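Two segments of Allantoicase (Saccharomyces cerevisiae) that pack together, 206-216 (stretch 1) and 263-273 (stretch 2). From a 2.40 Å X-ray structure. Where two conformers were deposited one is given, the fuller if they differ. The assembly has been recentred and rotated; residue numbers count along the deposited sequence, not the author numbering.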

ATOM      1  N   HIS A 206      20.763  -6.496  15.297  1.00 74.28           N
ATOM      2  CA  HIS A 206      20.230  -7.492  14.361  1.00 74.42           C
ATOM      3  C   HIS A 206      19.682  -6.832  13.085  1.00 72.81           C
ATOM      4  O   HIS A 206      18.794  -5.985  13.149  1.00 72.43           O
ATOM      5  CB  HIS A 206      19.158  -8.319  15.075  1.00 75.48           C
ATOM      6  CG  HIS A 206      18.395  -9.229  14.175  1.00 77.94           C
ATOM      7  ND1 HIS A 206      17.066  -9.532  14.383  1.00 81.39           N
ATOM      8  CD2 HIS A 206      18.762  -9.883  13.046  1.00 81.72           C
ATOM      9  CE1 HIS A 206      16.646 -10.345  13.426  1.00 83.37           C
ATOM     10  NE2 HIS A 206      17.654 -10.564  12.596  1.00 84.23           N
ATOM     11  N   ILE A 207      20.215  -7.200  11.926  1.00 71.29           N
ATOM     12  CA  ILE A 207      19.948  -6.393  10.744  1.00 70.89           C
ATOM     13  C   ILE A 207      18.616  -6.705  10.075  1.00 68.72           C
ATOM     14  O   ILE A 207      18.193  -7.851   9.995  1.00 68.33           O
ATOM     15  CB  ILE A 207      21.119  -6.415   9.689  1.00 71.35           C
ATOM     16  CG1 ILE A 207      21.252  -7.781   8.991  1.00 73.25           C
ATOM     17  CG2 ILE A 207      22.452  -6.006  10.323  1.00 71.28           C
ATOM     18  CD1 ILE A 207      21.559  -7.654   7.448  1.00 73.03           C
ATOM     19  N   ILE A 208      17.976  -5.641   9.604  1.00 66.69           N
ATOM     20  CA  ILE A 208      16.695  -5.706   8.944  1.00 65.23           C
ATOM     21  C   ILE A 208      16.739  -4.851   7.679  1.00 64.17           C
ATOM     22  O   ILE A 208      17.678  -4.072   7.458  1.00 62.97           O
ATOM     23  CB  ILE A 208      15.551  -5.212   9.911  1.00 65.33           C
ATOM     24  CG1 ILE A 208      15.770  -3.758  10.367  1.00 65.53           C
ATOM     25  CG2 ILE A 208      15.459  -6.103  11.154  1.00 65.04           C
ATOM     26  CD1 ILE A 208      14.546  -3.109  10.933  1.00 64.66           C
ATOM     27  N   ASP A 209      15.718  -5.004   6.854  1.00 62.74           N
ATOM     28  CA  ASP A 209      15.512  -4.090   5.752  1.00 62.44           C
ATOM     29  C   ASP A 209      14.731  -2.873   6.270  1.00 61.95           C
ATOM     30  O   ASP A 209      13.508  -2.897   6.427  1.00 60.91           O
ATOM     31  CB  ASP A 209      14.784  -4.775   4.584  1.00 62.37           C
ATOM     32  CG  ASP A 209      14.706  -3.900   3.354  1.00 62.44           C
ATOM     33  OD1 ASP A 209      15.070  -2.705   3.420  1.00 61.14           O
ATOM     34  OD2 ASP A 209      14.266  -4.323   2.273  1.00 64.03           O
ATOM     35  N   LEU A 210      15.474  -1.804   6.517  1.00 61.53           N
ATOM     36  CA  LEU A 210      14.926  -0.591   7.070  1.00 61.50           C
ATOM     37  C   LEU A 210      13.954   0.051   6.112  1.00 62.06           C
ATOM     38  O   LEU A 210      13.133   0.854   6.529  1.00 62.37           O
ATOM     39  CB  LEU A 210      16.049   0.406   7.397  1.00 61.14           C
ATOM     40  CG  LEU A 210      17.040  -0.092   8.450  1.00 60.40           C
ATOM     41  CD1 LEU A 210      18.254   0.793   8.502  1.00 59.83           C
ATOM     42  CD2 LEU A 210      16.372  -0.207   9.829  1.00 59.64           C
ATOM     43  N   ALA A 211      14.050  -0.306   4.835  1.00 63.03           N
ATOM     44  CA  ALA A 211      13.177   0.245   3.802  1.00 63.39           C
ATOM     45  C   ALA A 211      11.991  -0.647   3.439  1.00 63.75           C
ATOM     46  O   ALA A 211      11.191  -0.304   2.560  1.00 64.05           O
ATOM     47  CB  ALA A 211      14.000   0.528   2.575  1.00 63.92           C
ATOM     48  N   TYR A 212      11.854  -1.783   4.106  1.00 63.57           N
ATOM     49  CA  TYR A 212      10.755  -2.707   3.806  1.00 63.39           C
ATOM     50  C   TYR A 212       9.420  -2.214   4.379  1.00 63.48           C
ATOM     51  O   TYR A 212       9.351  -1.717   5.509  1.00 64.54           O
ATOM     52  CB  TYR A 212      11.106  -4.067   4.415  1.00 63.54           C
ATOM     53  CG  TYR A 212      10.302  -5.261   4.022  1.00 62.86           C
ATOM     54  CD1 TYR A 212       9.850  -5.447   2.720  1.00 63.92           C
ATOM     55  CD2 TYR A 212      10.062  -6.274   4.957  1.00 63.59           C
ATOM     56  CE1 TYR A 212       9.162  -6.619   2.366  1.00 64.65           C
ATOM     57  CE2 TYR A 212       9.380  -7.420   4.625  1.00 63.13           C
ATOM     58  CZ  TYR A 212       8.941  -7.597   3.324  1.00 63.96           C
ATOM     59  OH  TYR A 212       8.240  -8.737   3.010  1.00 64.93           O
ATOM     60  N   VAL A 213       8.355  -2.428   3.628  1.00 63.00           N
ATOM     61  CA  VAL A 213       7.069  -1.948   4.020  1.00 63.27           C
ATOM     62  C   VAL A 213       6.594  -2.568   5.339  1.00 63.23           C
ATOM     63  O   VAL A 213       5.963  -1.873   6.167  1.00 62.29           O
ATOM     64  CB  VAL A 213       5.992  -2.114   2.876  1.00 63.57           C
ATOM     65  CG1 VAL A 213       5.696  -3.576   2.536  1.00 63.33           C
ATOM     66  CG2 VAL A 213       4.689  -1.376   3.267  1.00 63.51           C
ATOM     67  N   CYS A 214       6.902  -3.850   5.536  1.00 62.58           N
ATOM     68  CA  CYS A 214       6.512  -4.537   6.751  1.00 63.05           C
ATOM     69  C   CYS A 214       7.314  -4.113   7.961  1.00 62.05           C
ATOM     70  O   CYS A 214       7.002  -4.516   9.072  1.00 61.11           O
ATOM     71  CB  CYS A 214       6.700  -6.034   6.611  1.00 64.17           C
ATOM     72  SG  CYS A 214       5.818  -6.747   5.225  1.00 68.27           S
ATOM     73  N   ASN A 215       8.357  -3.328   7.742  1.00 61.22           N
ATOM     74  CA  ASN A 215       9.112  -2.786   8.843  1.00 61.01           C
ATOM     75  C   ASN A 215       8.786  -1.320   9.131  1.00 60.33           C
ATOM     76  O   ASN A 215       9.489  -0.671   9.866  1.00 58.92           O
ATOM     77  CB  ASN A 215      10.620  -2.985   8.585  1.00 61.60           C
ATOM     78  CG  ASN A 215      11.052  -4.427   8.741  1.00 60.18           C
ATOM     79  OD1 ASN A 215      10.446  -5.181   9.500  1.00 60.98           O
ATOM     80  ND2 ASN A 215      12.108  -4.813   8.030  1.00 58.88           N
ATOM     81  N   GLY A 216       7.708  -0.821   8.543  1.00 60.63           N
ATOM     82  CA  GLY A 216       7.247   0.545   8.780  1.00 60.36           C
ATOM     83  C   GLY A 216       7.792   1.573   7.809  1.00 60.54           C
ATOM     84  O   GLY A 216       7.642   2.758   8.044  1.00 60.64           O
TER
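Stretch 2 263-273: QLGRESSFIEK

Where glycine lets two main chains approach closely, a single backbone hydrogen bond can join them while apolar side chains pack alongside, and this pair from allantoicase illustrates the principle. The two stretches run in broadly opposite directions, without a regular register: Leu-264 lies near Ala-211, and Glu-272 near Ile-207, with CA atoms 5.0 and 8.2 Å apart, while the CA atoms of Gly-265 and Gly-216 come to 4.0 Å, the closest of these pairs. Gln-263 contributes little. Leu-264 (chi1 m, chi2 t) places CD2 4.1 Å from Ala-211 CB and 4.2 Å from Leu-210 CB, against the two central residues of the type I turn that spans Asp-209 to Tyr-212. At Gly-265, with phi/psi of -66/-18, the backbone N donates to Leu-210 O at 2.8 Å and nearly linearly, at 172°. Its CA also makes a CA-H...O contact with Asn-215 O at 3.2 Å; a CB here would point toward stretch 1 and lie 2.0 Å from that same oxygen, a clash. The chain then extends through Arg-266, whose CB is 4.2 Å from Leu-210 CD2, while Ile-208 CD1 covers one face of the guanidinium, 3.7 Å from NH2. Glu-267 turns away. Ser-268 returns, its CB 3.8 Å from Leu-210 CD1, and Phe-270 O lies 4.3 Å from that methyl. Within the strand, Glu-272 points its CA-to-CB bond toward stretch 1, with OE1 4.3 Å from Ile-207 CD1.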

ATOM      1  N   GLN A 263      10.779   7.196   3.673  1.00 64.65           N
ATOM      2  CA  GLN A 263      10.985   7.182   5.101  1.00 64.29           C
ATOM      3  C   GLN A 263      11.215   5.744   5.532  1.00 63.33           C
ATOM      4  O   GLN A 263      10.388   4.872   5.273  1.00 62.13           O
ATOM      5  CB  GLN A 263       9.788   7.748   5.848  1.00 64.48           C
ATOM      6  CG  GLN A 263      10.039   7.882   7.341  1.00 65.82           C
ATOM      7  CD  GLN A 263       9.130   8.869   8.021  1.00 65.52           C
ATOM      8  OE1 GLN A 263       8.818   9.897   7.480  1.00 69.69           O
ATOM      9  NE2 GLN A 263       8.733   8.564   9.215  1.00 67.34           N
ATOM     10  N   LEU A 264      12.353   5.523   6.178  1.00 62.92           N
ATOM     11  CA  LEU A 264      12.729   4.236   6.722  1.00 63.16           C
ATOM     12  C   LEU A 264      11.861   3.903   7.921  1.00 63.43           C
ATOM     13  O   LEU A 264      11.291   4.792   8.561  1.00 63.34           O
ATOM     14  CB  LEU A 264      14.196   4.256   7.157  1.00 63.35           C
ATOM     15  CG  LEU A 264      15.262   4.594   6.095  1.00 64.01           C
ATOM     16  CD1 LEU A 264      16.694   4.540   6.702  1.00 64.57           C
ATOM     17  CD2 LEU A 264      15.147   3.671   4.880  1.00 62.99           C
ATOM     18  N   GLY A 265      11.770   2.609   8.228  1.00 63.66           N
ATOM     19  CA  GLY A 265      10.925   2.130   9.313  1.00 63.60           C
ATOM     20  C   GLY A 265      11.399   2.587  10.669  1.00 63.88           C
ATOM     21  O   GLY A 265      10.633   2.583  11.626  1.00 64.45           O
ATOM     22  N   ARG A 266      12.659   3.007  10.715  1.00 64.45           N
ATOM     23  CA  ARG A 266      13.391   3.392  11.914  1.00 65.05           C
ATOM     24  C   ARG A 266      14.494   4.357  11.457  1.00 65.14           C
ATOM     25  O   ARG A 266      14.979   4.261  10.343  1.00 64.81           O
ATOM     26  CB  ARG A 266      14.100   2.151  12.447  1.00 65.26           C
ATOM     27  CG  ARG A 266      13.951   1.871  13.858  1.00 66.50           C
ATOM     28  CD  ARG A 266      15.231   1.417  14.558  1.00 69.15           C
ATOM     29  NE  ARG A 266      15.982   0.228  14.087  1.00 69.73           N
ATOM     30  CZ  ARG A 266      15.624  -1.059  14.244  1.00 69.38           C
ATOM     31  NH1 ARG A 266      14.431  -1.410  14.724  1.00 67.46           N
ATOM     32  NH2 ARG A 266      16.469  -2.006  13.859  1.00 69.34           N
ATOM     33  N   GLU A 267      14.953   5.238  12.323  1.00 65.79           N
ATOM     34  CA  GLU A 267      16.233   5.928  12.080  1.00 65.59           C
ATOM     35  C   GLU A 267      17.387   4.903  12.175  1.00 64.60           C
ATOM     36  O   GLU A 267      17.509   4.173  13.157  1.00 63.60           O
ATOM     37  CB  GLU A 267      16.417   7.072  13.088  1.00 65.65           C
ATOM     38  CG  GLU A 267      17.770   7.780  13.033  1.00 67.23           C
ATOM     39  CD  GLU A 267      17.998   8.678  14.227  1.00 67.91           C
ATOM     40  OE1 GLU A 267      17.055   9.450  14.513  1.00 72.91           O
ATOM     41  OE2 GLU A 267      19.086   8.598  14.878  1.00 69.60           O
ATOM     42  N   SER A 268      18.221   4.853  11.138  1.00 64.40           N
ATOM     43  CA  SER A 268      19.386   3.968  11.109  1.00 63.84           C
ATOM     44  C   SER A 268      20.455   4.371  12.136  1.00 63.72           C
ATOM     45  O   SER A 268      20.519   5.525  12.575  1.00 63.44           O
ATOM     46  CB  SER A 268      20.026   3.978   9.721  1.00 63.83           C
ATOM     47  OG  SER A 268      20.888   5.099   9.555  1.00 63.27           O
ATOM     48  N   SER A 269      21.262   3.388  12.528  1.00 63.42           N
ATOM     49  CA  SER A 269      22.536   3.612  13.215  1.00 63.46           C
ATOM     50  C   SER A 269      23.688   3.073  12.362  1.00 63.28           C
ATOM     51  O   SER A 269      24.812   3.554  12.444  1.00 63.65           O
ATOM     52  CB  SER A 269      22.532   2.899  14.551  1.00 63.39           C
ATOM     53  OG  SER A 269      21.222   2.875  15.089  1.00 65.35           O
ATOM     54  N   PHE A 270      23.388   2.064  11.553  1.00 63.33           N
ATOM     55  CA  PHE A 270      24.333   1.469  10.633  1.00 63.25           C
ATOM     56  C   PHE A 270      23.619   1.086   9.353  1.00 63.43           C
ATOM     57  O   PHE A 270      22.480   0.616   9.398  1.00 62.97           O
ATOM     58  CB  PHE A 270      24.898   0.215  11.267  1.00 62.91           C
ATOM     59  CG  PHE A 270      25.996  -0.433  10.475  1.00 62.74           C
ATOM     60  CD1 PHE A 270      27.260   0.161  10.396  1.00 62.90           C
ATOM     61  CD2 PHE A 270      25.790  -1.664   9.856  1.00 61.57           C
ATOM     62  CE1 PHE A 270      28.298  -0.456   9.690  1.00 62.48           C
ATOM     63  CE2 PHE A 270      26.813  -2.290   9.152  1.00 61.69           C
ATOM     64  CZ  PHE A 270      28.075  -1.691   9.068  1.00 62.33           C
ATOM     65  N   ILE A 271      24.284   1.289   8.218  1.00 64.31           N
ATOM     66  CA  ILE A 271      23.817   0.727   6.932  1.00 65.20           C
ATOM     67  C   ILE A 271      24.832  -0.234   6.350  1.00 65.26           C
ATOM     68  O   ILE A 271      25.945   0.142   6.024  1.00 65.05           O
ATOM     69  CB  ILE A 271      23.490   1.817   5.909  1.00 65.45           C
ATOM     70  CG1 ILE A 271      22.261   2.599   6.367  1.00 65.74           C
ATOM     71  CG2 ILE A 271      23.199   1.185   4.551  1.00 65.80           C
ATOM     72  CD1 ILE A 271      22.026   3.851   5.585  1.00 65.73           C
ATOM     73  N   GLU A 272      24.405  -1.475   6.211  1.00 66.04           N
ATOM     74  CA  GLU A 272      25.253  -2.554   5.733  1.00 67.25           C
ATOM     75  C   GLU A 272      25.367  -2.584   4.204  1.00 67.07           C
ATOM     76  O   GLU A 272      26.434  -2.763   3.639  1.00 66.07           O
ATOM     77  CB  GLU A 272      24.645  -3.876   6.199  1.00 67.75           C
ATOM     78  CG  GLU A 272      25.661  -4.857   6.748  1.00 72.35           C
ATOM     79  CD  GLU A 272      26.062  -5.915   5.752  1.00 76.85           C
ATOM     80  OE1 GLU A 272      25.134  -6.617   5.224  1.00 77.71           O
ATOM     81  OE2 GLU A 272      27.313  -6.035   5.542  1.00 78.52           O
ATOM     82  N   LYS A 273      24.229  -2.393   3.549  1.00 67.67           N
ATOM     83  CA  LYS A 273      24.022  -2.886   2.210  1.00 67.95           C
ATOM     84  C   LYS A 273      22.789  -2.210   1.639  1.00 67.43           C
ATOM     85  O   LYS A 273      21.730  -2.195   2.273  1.00 67.39           O
ATOM     86  CB  LYS A 273      23.771  -4.392   2.291  1.00 68.10           C
ATOM     87  CG  LYS A 273      24.286  -5.194   1.137  1.00 69.12           C
ATOM     88  CD  LYS A 273      23.461  -6.500   0.972  1.00 69.61           C
ATOM     89  CE  LYS A 273      23.646  -7.566   2.077  0.65 70.19           C
ATOM     90  NZ  LYS A 273      22.337  -8.246   2.428  0.65 67.92           N
TER